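Local coordinates for protein alpha-L-arabinosidase (Xanthomonas axonopodis pv. citri, PDB 6D25) that probably removes arabinofuranosyl side chains from arabinoxylans by hydrolysis, as a trimeric GH51 arabinofuranosidase that also copes with internal di-substitutions, at residues Y267-G273 against Q290-T295; E285-I289 against Y419-Q425; L445-S451 against V507-S513. All coordinates share one frame; numbering follows the deposited sequence.

Contact 1: residues Y267-G273 against Q290-T295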
loop_
_atom_site.group_PDB
_atom_site.type_symbol
_atom_site.label_atom_id
_atom_site.label_comp_id
_atom_site.label_asym_id
_atom_site.label_seq_id
_atom_site.Cartn_x
_atom_site.Cartn_y
_atom_site.Cartn_z
ATOM N N TYR A 267 26.168 1.833 6.456
ATOM C CA TYR A 267 27.402 1.363 5.836
ATOM C C TYR A 267 28.144 0.430 6.793
ATOM O O TYR A 267 28.619 0.863 7.847
ATOM C CB TYR A 267 28.335 2.520 5.474
ATOM C CG TYR A 267 29.654 2.059 4.894
ATOM C CD1 TYR A 267 29.692 1.380 3.686
ATOM C CD2 TYR A 267 30.851 2.245 5.573
ATOM C CE1 TYR A 267 30.870 0.888 3.159
ATOM C CE2 TYR A 267 32.039 1.756 5.060
ATOM C CZ TYR A 267 32.062 1.082 3.849
ATOM O OH TYR A 267 33.252 0.584 3.360
ATOM N N TYR A 268 28.260 -0.828 6.395
ATOM C CA TYR A 268 29.019 -1.833 7.111
ATOM C C TYR A 268 30.426 -1.933 6.544
ATOM O O TYR A 268 30.664 -1.801 5.339
ATOM C CB TYR A 268 28.357 -3.205 6.999
ATOM C CG TYR A 268 27.091 -3.322 7.792
ATOM C CD1 TYR A 268 27.133 -3.552 9.154
ATOM C CD2 TYR A 268 25.853 -3.154 7.200
ATOM C CE1 TYR A 268 25.970 -3.637 9.904
ATOM C CE2 TYR A 268 24.686 -3.211 7.954
ATOM C CZ TYR A 268 24.739 -3.470 9.309
ATOM O OH TYR A 268 23.586 -3.530 10.067
ATOM N N THR A 269 31.342 -2.229 7.464
ATOM C CA THR A 269 32.714 -2.480 7.132
ATOM C C THR A 269 32.871 -3.994 6.943
ATOM O O THR A 269 32.818 -4.751 7.930
ATOM C CB THR A 269 33.626 -1.919 8.233
ATOM O OG1 THR A 269 33.441 -0.498 8.323
ATOM C CG2 THR A 269 35.081 -2.235 8.002
ATOM N N ILE A 270 33.033 -4.423 5.691
ATOM C CA ILE A 270 32.986 -5.844 5.395
ATOM C C ILE A 270 34.261 -6.208 4.633
ATOM O O ILE A 270 34.281 -6.193 3.398
ATOM C CB ILE A 270 31.718 -6.231 4.601
ATOM C CG1 ILE A 270 30.455 -5.649 5.226
ATOM C CG2 ILE A 270 31.637 -7.736 4.430
ATOM C CD1 ILE A 270 29.168 -6.075 4.537
ATOM N N PRO A 271 35.313 -6.567 5.355
ATOM C CA PRO A 271 36.509 -7.001 4.651
ATOM C C PRO A 271 36.217 -8.215 3.755
ATOM O O PRO A 271 35.492 -9.137 4.161
ATOM C CB PRO A 271 37.539 -7.381 5.731
ATOM C CG PRO A 271 36.792 -7.396 7.021
ATOM C CD PRO A 271 35.481 -6.677 6.805
ATOM N N GLY A 272 36.731 -8.149 2.521
ATOM C CA GLY A 272 36.509 -9.170 1.507
ATOM C C GLY A 272 35.194 -8.990 0.757
ATOM O O GLY A 272 34.919 -9.740 -0.172
ATOM N N GLY A 273 34.353 -8.015 1.145
ATOM C CA GLY A 273 33.091 -7.790 0.457
ATOM C C GLY A 273 32.005 -8.789 0.843
ATOM O O GLY A 273 32.226 -9.765 1.520
ATOM N N GLN A 290 43.130 -3.847 5.236
ATOM C CA GLN A 290 41.953 -3.858 4.375
ATOM C C GLN A 290 40.703 -3.432 5.182
ATOM O O GLN A 290 39.877 -2.691 4.679
ATOM C CB GLN A 290 41.716 -5.223 3.715
ATOM C CG GLN A 290 40.714 -5.107 2.547
ATOM C CD GLN A 290 39.681 -6.192 2.304
ATOM O OE1 GLN A 290 38.559 -5.883 1.830
ATOM N NE2 GLN A 290 40.060 -7.458 2.560
ATOM N N THR A 291 40.571 -3.929 6.402
ATOM C CA THR A 291 39.436 -3.584 7.242
ATOM C C THR A 291 39.420 -2.077 7.547
ATOM O O THR A 291 38.381 -1.423 7.457
ATOM C CB THR A 291 39.455 -4.395 8.546
ATOM O OG1 THR A 291 39.492 -5.777 8.226
ATOM C CG2 THR A 291 38.266 -4.108 9.415
ATOM N N LEU A 292 40.576 -1.522 7.913
ATOM C CA LEU A 292 40.638 -0.126 8.250
ATOM C C LEU A 292 40.403 0.748 7.004
ATOM O O LEU A 292 39.754 1.787 7.079
ATOM C CB LEU A 292 41.987 0.176 8.926
ATOM C CG LEU A 292 42.273 -0.605 10.208
ATOM C CD1 LEU A 292 43.565 -0.123 10.859
ATOM C CD2 LEU A 292 41.098 -0.497 11.192
ATOM N N SER A 293 40.950 0.334 5.864
ATOM C CA SER A 293 40.724 1.029 4.601
ATOM C C SER A 293 39.222 1.077 4.294
ATOM O O SER A 293 38.649 2.147 3.963
ATOM C CB SER A 293 41.477 0.370 3.494
ATOM O OG SER A 293 41.305 1.075 2.277
ATOM N N ARG A 294 38.565 -0.060 4.409
ATOM C CA ARG A 294 37.138 -0.113 4.159
ATOM C C ARG A 294 36.362 0.757 5.151
ATOM O O ARG A 294 35.383 1.392 4.743
ATOM C CB ARG A 294 36.627 -1.555 4.177
ATOM C CG ARG A 294 36.874 -2.249 2.845
ATOM C CD ARG A 294 36.485 -3.701 2.867
ATOM N NE ARG A 294 36.595 -4.351 1.557
ATOM C CZ ARG A 294 35.575 -4.498 0.712
ATOM N NH1 ARG A 294 35.795 -5.070 -0.455
ATOM N NH2 ARG A 294 34.351 -4.092 1.047
ATOM N N THR A 295 36.763 0.797 6.416
ATOM C CA THR A 295 35.949 1.547 7.384
ATOM C C THR A 295 36.051 3.054 7.081
ATOM O O THR A 295 35.101 3.800 7.272
ATOM C CB THR A 295 36.276 1.173 8.833
ATOM O OG1 THR A 295 35.074 1.270 9.614
ATOM C CG2 THR A 295 37.309 2.083 9.449
HETATM O O HOH W 1 32.835 -2.476 3.545
#
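Tyr267, Thr269 and the turn Ile270-Gly273 meet Gln290, Arg294 and Thr295 in a beta-alpha-beta crossover of the (beta/alpha)8 barrel: strand 262-269 leads through a loop to helix 285-312, which leads on to neighbouring strand 319-325. The strand and helix segments are nearly antiparallel (167°). Arg294 reaches from the helix to the turn and lies across Ile270-Gly273. Its CB lies beside the Tyr267 hydroxyl and Thr269 CG2; the chain then extends from CG to NE, and CD passes 3.4 Å from Ile270 O. The guanidinium also lies over that oxygen, NH2 at 3.2 Å from Ile270 O, without bonding it, and turns the same face to Gly273 N, 3.6 Å from NH1. At the guanidinium edge NH2 makes a weak bond to a water, which also joins Tyr267 OH, Tyr268 O and Ile270 N. The type II turn is tied to the helix by Gly272 N, which donates to Gln290 OE1 at 3.0 Å and almost straight (175°). Nearer the strand, Tyr267 points its CG anti to the backbone N (chi1 177°), which brings OH to Arg294 O at 2.7 Å, approaching from above the carbonyl plane. Thr269 CG2 packs 3.4 Å from Thr291 O. The hydroxyls of Thr269 and Thr295 share a bond, OG1 to OG1, of 2.7 Å, and Thr295 OG1 is also bonded to Asn355 ND2.

Contact 2: residues E285-I289 against Y419-Q425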
loop_
_atom_site.group_PDB
_atom_site.type_symbol
_atom_site.label_atom_id
_atom_site.label_comp_id
_atom_site.label_asym_id
_atom_site.label_seq_id
_atom_site.Cartn_x
_atom_site.Cartn_y
_atom_site.Cartn_z
ATOM N N GLU A 285 48.271 -9.019 8.508
ATOM C CA GLU A 285 48.342 -7.572 8.388
ATOM C C GLU A 285 47.534 -7.110 7.169
ATOM O O GLU A 285 46.977 -6.010 7.217
ATOM C CB GLU A 285 49.788 -7.108 8.284
ATOM C CG GLU A 285 49.949 -5.601 8.262
ATOM C CD GLU A 285 51.382 -5.107 8.411
ATOM O OE1 GLU A 285 52.310 -5.980 8.517
ATOM O OE2 GLU A 285 51.610 -3.866 8.360
ATOM N N ALA A 286 47.520 -7.905 6.087
ATOM C CA ALA A 286 46.716 -7.561 4.883
ATOM C C ALA A 286 45.230 -7.387 5.257
ATOM O O ALA A 286 44.603 -6.414 4.844
ATOM C CB ALA A 286 46.901 -8.615 3.805
ATOM N N ALA A 287 44.689 -8.303 6.065
ATOM C CA ALA A 287 43.295 -8.238 6.472
ATOM C C ALA A 287 43.053 -7.059 7.430
ATOM O O ALA A 287 41.977 -6.456 7.426
ATOM C CB ALA A 287 42.886 -9.542 7.117
ATOM N N TRP A 288 44.050 -6.759 8.263
ATOM C CA TRP A 288 44.023 -5.596 9.177
ATOM C C TRP A 288 43.848 -4.306 8.374
ATOM O O TRP A 288 42.866 -3.556 8.564
ATOM C CB TRP A 288 45.313 -5.585 9.998
ATOM C CG TRP A 288 45.615 -4.351 10.784
ATOM C CD1 TRP A 288 46.381 -3.303 10.367
ATOM C CD2 TRP A 288 45.235 -4.066 12.146
ATOM N NE1 TRP A 288 46.488 -2.374 11.362
ATOM C CE2 TRP A 288 45.773 -2.795 12.455
ATOM C CE3 TRP A 288 44.471 -4.725 13.115
ATOM C CZ2 TRP A 288 45.599 -2.193 13.704
ATOM C CZ3 TRP A 288 44.291 -4.133 14.352
ATOM C CH2 TRP A 288 44.847 -2.870 14.638
ATOM N N ILE A 289 44.792 -4.057 7.452
ATOM C CA ILE A 289 44.764 -2.780 6.750
ATOM C C ILE A 289 43.545 -2.717 5.823
ATOM O O ILE A 289 42.974 -1.631 5.660
ATOM C CB ILE A 289 46.083 -2.510 6.000
ATOM C CG1 ILE A 289 46.190 -1.020 5.636
ATOM C CG2 ILE A 289 46.224 -3.431 4.799
ATOM C CD1 ILE A 289 47.508 -0.625 5.033
ATOM N N TYR A 419 50.365 4.814 5.932
ATOM C CA TYR A 419 50.713 3.448 6.265
ATOM C C TYR A 419 50.349 2.575 5.059
ATOM O O TYR A 419 49.181 2.576 4.648
ATOM C CB TYR A 419 49.943 3.015 7.513
ATOM C CG TYR A 419 49.815 1.531 7.766
ATOM C CD1 TYR A 419 50.883 0.651 7.578
ATOM C CD2 TYR A 419 48.635 1.017 8.265
ATOM C CE1 TYR A 419 50.751 -0.702 7.849
ATOM C CE2 TYR A 419 48.480 -0.328 8.537
ATOM C CZ TYR A 419 49.551 -1.187 8.350
ATOM O OH TYR A 419 49.373 -2.505 8.654
ATOM N N ARG A 420 51.336 1.883 4.498
ATOM C CA ARG A 420 51.105 1.088 3.284
ATOM C C ARG A 420 51.479 -0.366 3.569
ATOM O O ARG A 420 52.504 -0.636 4.179
ATOM C CB ARG A 420 51.991 1.525 2.111
ATOM C CG ARG A 420 52.036 3.022 1.871
ATOM C CD ARG A 420 52.634 3.337 0.490
ATOM N NE ARG A 420 52.162 4.628 0.002
ATOM C CZ ARG A 420 52.757 5.783 0.257
ATOM N NH1 ARG A 420 52.118 6.929 0.050
ATOM N NH2 ARG A 420 53.974 5.767 0.770
ATOM N N HIS A 421 50.651 -1.277 3.106
ATOM C CA HIS A 421 50.954 -2.684 3.154
ATOM C C HIS A 421 50.361 -3.311 1.904
ATOM O O HIS A 421 49.170 -3.179 1.667
ATOM C CB HIS A 421 50.418 -3.322 4.443
ATOM C CG HIS A 421 50.825 -4.740 4.606
ATOM N ND1 HIS A 421 52.093 -5.096 5.019
ATOM C CD2 HIS A 421 50.156 -5.887 4.371
ATOM C CE1 HIS A 421 52.192 -6.418 5.042
ATOM N NE2 HIS A 421 51.019 -6.924 4.649
ATOM N N GLY A 422 51.211 -3.931 1.104
ATOM C CA GLY A 422 50.806 -4.385 -0.231
ATOM C C GLY A 422 50.257 -3.247 -1.069
ATOM O O GLY A 422 50.883 -2.202 -1.138
ATOM N N ASP A 423 49.099 -3.432 -1.667
ATOM C CA ASP A 423 48.540 -2.417 -2.567
ATOM C C ASP A 423 47.546 -1.510 -1.810
ATOM O O ASP A 423 46.795 -0.795 -2.455
ATOM C CB ASP A 423 47.856 -3.068 -3.771
ATOM C CG ASP A 423 48.842 -3.578 -4.826
ATOM O OD1 ASP A 423 50.092 -3.354 -4.730
ATOM O OD2 ASP A 423 48.342 -4.174 -5.808
ATOM N N THR A 424 47.532 -1.530 -0.481
ATOM C CA THR A 424 46.581 -0.720 0.300
ATOM C C THR A 424 47.330 0.342 1.102
ATOM O O THR A 424 48.412 0.077 1.625
ATOM C CB THR A 424 45.756 -1.609 1.238
ATOM O OG1 THR A 424 45.066 -2.518 0.388
ATOM C CG2 THR A 424 44.743 -0.871 2.080
ATOM N N GLN A 425 46.753 1.545 1.160
ATOM C CA GLN A 425 47.295 2.589 2.004
ATOM C C GLN A 425 46.168 3.278 2.767
ATOM O O GLN A 425 45.066 3.444 2.267
ATOM C CB GLN A 425 48.135 3.601 1.228
ATOM C CG GLN A 425 47.419 4.405 0.179
ATOM C CD GLN A 425 48.425 5.336 -0.480
ATOM O OE1 GLN A 425 49.622 5.021 -0.640
ATOM N NE2 GLN A 425 47.964 6.530 -0.805
HETATM O O HOH W 2 53.485 -2.907 5.720
HETATM O O HOH W 3 49.871 -9.632 5.278
#
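This is a mixed polar and apolar contact between barrel and beta domain, in which Glu285, Trp288 and Ile289 at the start of helix 285-312 press against Tyr419, His421 and Thr424 at the end of a beta hairpin. Ile289 fills its centre. With CG1 anti to the backbone N (chi1 -163°), CD1 extends over one face of the Tyr419 ring, 3.8 Å from the centroid, a CH-pi contact. Thr424 slides alongside from the other strand, its CG2 3.8 Å from Ile289 CG1. Trp288 crosses Tyr419 at about a right angle, CD1 3.5 Å from its OH, while NE1 bonds Leu448 O. Glu285 serves two rings. Its OE2 sits at the edge of Tyr419, in plane, and accepts from OH at 2.6 Å with the anti lone pair. Its carboxylate stacks on His421, offset toward the rim with the planes 13° apart; CG stands over the ring centroid at 3.8 Å. One water links His421 ND1 to Arg420 O and weakly to Glu285 OE2; another joins NE2 to Ala286 N. The hairpin closes through a type II' turn from His421 to Thr424. A barrel helix against such a hairpin of the C-terminal beta domain is consistent with the two-domain architecture of GH51 enzymes.

Contact 3: residues L445-S451 against V507-S513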
loop_
_atom_site.group_PDB
_atom_site.type_symbol
_atom_site.label_atom_id
_atom_site.label_comp_id
_atom_site.label_asym_id
_atom_site.label_seq_id
_atom_site.Cartn_x
_atom_site.Cartn_y
_atom_site.Cartn_z
ATOM N N LEU A 445 43.744 9.998 19.435
ATOM C CA LEU A 445 44.652 9.637 18.354
ATOM C C LEU A 445 44.657 8.104 18.205
ATOM O O LEU A 445 44.703 7.374 19.225
ATOM C CB LEU A 445 46.070 10.117 18.687
ATOM C CG LEU A 445 46.276 11.632 18.766
ATOM C CD1 LEU A 445 47.642 11.930 19.362
ATOM C CD2 LEU A 445 46.137 12.301 17.387
ATOM N N THR A 446 44.688 7.652 16.970
ATOM C CA THR A 446 44.766 6.266 16.615
ATOM C C THR A 446 45.956 6.052 15.677
ATOM O O THR A 446 46.088 6.765 14.667
ATOM C CB THR A 446 43.488 5.817 15.899
ATOM O OG1 THR A 446 42.402 5.946 16.820
ATOM C CG2 THR A 446 43.568 4.389 15.424
ATOM N N ASN A 447 46.802 5.088 16.020
ATOM C CA ASN A 447 47.901 4.650 15.145
ATOM C C ASN A 447 47.414 3.388 14.424
ATOM O O ASN A 447 47.254 2.333 15.053
ATOM C CB ASN A 447 49.172 4.368 15.947
ATOM C CG ASN A 447 50.396 4.046 15.101
ATOM O OD1 ASN A 447 50.252 3.789 13.881
ATOM N ND2 ASN A 447 51.587 4.078 15.737
ATOM N N LEU A 448 47.194 3.499 13.122
ATOM C CA LEU A 448 46.623 2.421 12.294
ATOM C C LEU A 448 47.688 1.396 11.923
ATOM O O LEU A 448 47.334 0.312 11.482
ATOM C CB LEU A 448 46.030 3.007 11.004
ATOM C CG LEU A 448 44.728 3.816 11.137
ATOM C CD1 LEU A 448 44.976 5.212 11.672
ATOM C CD2 LEU A 448 44.009 3.896 9.794
ATOM N N ASP A 449 48.957 1.729 12.048
ATOM C CA ASP A 449 50.037 0.845 11.597
ATOM C C ASP A 449 50.075 -0.383 12.527
ATOM O O ASP A 449 50.112 -0.247 13.751
ATOM C CB ASP A 449 51.379 1.588 11.568
ATOM C CG ASP A 449 52.440 0.904 10.729
ATOM O OD1 ASP A 449 52.696 -0.307 10.999
ATOM O OD2 ASP A 449 53.012 1.591 9.812
ATOM N N ALA A 450 50.110 -1.574 11.936
ATOM C CA ALA A 450 50.152 -2.833 12.693
ATOM C C ALA A 450 51.502 -2.997 13.409
ATOM O O ALA A 450 51.570 -3.786 14.353
ATOM C CB ALA A 450 49.921 -4.027 11.774
ATOM N N SER A 451 52.571 -2.317 13.004
ATOM C CA SER A 451 53.835 -2.576 13.690
ATOM C C SER A 451 54.673 -1.315 13.959
ATOM O O SER A 451 55.542 -1.389 14.820
ATOM C CB SER A 451 54.643 -3.629 12.963
ATOM O OG SER A 451 55.049 -3.136 11.705
ATOM N N VAL A 507 53.428 13.199 21.658
ATOM C CA VAL A 507 52.870 11.893 21.978
ATOM C C VAL A 507 53.745 10.802 21.342
ATOM O O VAL A 507 53.925 10.779 20.132
ATOM C CB VAL A 507 51.433 11.782 21.464
ATOM C CG1 VAL A 507 50.788 10.474 21.921
ATOM C CG2 VAL A 507 50.567 12.956 21.878
ATOM N N ALA A 508 54.244 9.900 22.155
ATOM C CA ALA A 508 54.839 8.634 21.686
ATOM C C ALA A 508 53.708 7.601 21.578
ATOM O O ALA A 508 53.193 7.083 22.577
ATOM C CB ALA A 508 55.954 8.196 22.619
ATOM N N LEU A 509 53.262 7.383 20.351
ATOM C CA LEU A 509 52.028 6.626 20.077
ATOM C C LEU A 509 52.399 5.222 19.590
ATOM O O LEU A 509 52.952 5.070 18.476
ATOM C CB LEU A 509 51.254 7.387 19.002
ATOM C CG LEU A 509 49.841 6.898 18.755
ATOM C CD1 LEU A 509 49.008 6.941 20.035
ATOM C CD2 LEU A 509 49.163 7.714 17.655
ATOM N N PRO A 510 52.152 4.199 20.408
ATOM C CA PRO A 510 52.540 2.851 19.969
ATOM C C PRO A 510 51.748 2.386 18.738
ATOM O O PRO A 510 50.650 2.907 18.427
ATOM C CB PRO A 510 52.216 1.923 21.168
ATOM C CG PRO A 510 52.196 2.866 22.355
ATOM C CD PRO A 510 51.616 4.145 21.766
ATOM N N ALA A 511 52.318 1.405 18.057
ATOM C CA ALA A 511 51.631 0.721 16.928
ATOM C C ALA A 511 50.255 0.236 17.390
ATOM O O ALA A 511 50.074 -0.085 18.560
ATOM C CB ALA A 511 52.495 -0.413 16.430
ATOM N N HIS A 512 49.289 0.182 16.464
ATOM C CA HIS A 512 47.987 -0.424 16.674
ATOM C C HIS A 512 47.388 -0.026 18.042
ATOM O O HIS A 512 47.045 -0.881 18.866
ATOM C CB HIS A 512 48.053 -1.940 16.474
ATOM C CG HIS A 512 48.973 -2.712 17.374
ATOM N ND1 HIS A 512 50.125 -3.300 16.891
ATOM C CD2 HIS A 512 48.878 -3.080 18.669
ATOM C CE1 HIS A 512 50.712 -3.991 17.855
ATOM N NE2 HIS A 512 49.991 -3.859 18.965
ATOM N N SER A 513 47.195 1.282 18.244
ATOM C CA SER A 513 46.757 1.759 19.533
ATOM C C SER A 513 45.832 2.975 19.345
ATOM O O SER A 513 45.882 3.677 18.328
ATOM C CB SER A 513 47.938 2.097 20.449
ATOM O OG SER A 513 48.550 3.319 20.078
#
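Asn447 and Ser513 meet where strands 441-447 and 513-519, antiparallel neighbours, come together beside the turn that follows strand 504-509. Asn447 N donates to Ser513 O at 2.9 Å, nearly along the C=O axis; the return bond, from Ser513 N to Asn447 O, is weak. The Asn447 side chain, with CG anti to the backbone N (chi1 -174°), crosses to the turn: ND2 donates to Leu509 O at 3.2 Å, more weakly to Pro510 O, and also to Ala452 O. OD1 stays within its own segment, accepting from Asp449 N in an Asx turn; Ser451 N to Asp449 OD1 makes another. His512 and Ser513 both face Asn447 as a G1 bulge, His512 taking positive phi (44°). The tight packing continues through partly exposed residues, where His512 donates from N to Asp449 O at 2.9 Å and, in its ring plane, from ND1 to Ala450 O at 3.0 Å, and Ala511 CB presses 3.4 Å from Ser451 C. Looser are the strand segments 445-447 and 507-509, axes 8.9 Å apart at 39°, joined by side chains. Leu445 CD1 and Val507 CG2 meet tip to tip at 4.0 Å, and Leu509 CD2 touches both Leu445 CB and, at 3.8 Å, Asn447 CB. Within the beta domain His512 NE2 bonds Ala475 O. Facing the barrel, Leu448 packs on Leu292 of helix 285-312, as His512 does on Trp288, and Thr446 OG1 bonds Ser353 of helix 346-361.

In the fold
Contacts 1 and 2 share helix 285-312: contact 1 ties it inward to the barrel strand, and contact 2 uses its first turn against the beta domain. Their centres are about 12 Å apart, and they meet where Ser293 CB touches Thr424 CG2. Contacts 2 and 3, with centres about 15 Å apart, are joined by the probable hydrogen bond from Trp288 NE1 to Leu448 O, 2.8 Å. Contacts 1 and 3, about 19 Å between centres, still touch, Leu292 CD1 lying 3.8 Å from Leu448 O. Barrel enzymes carry their active sites at the C-terminal strand ends; there, on the far side of segment 267-273 from the helix, Tyr268 OH bonds Glu324 and a glycerol, probably from crystallisation.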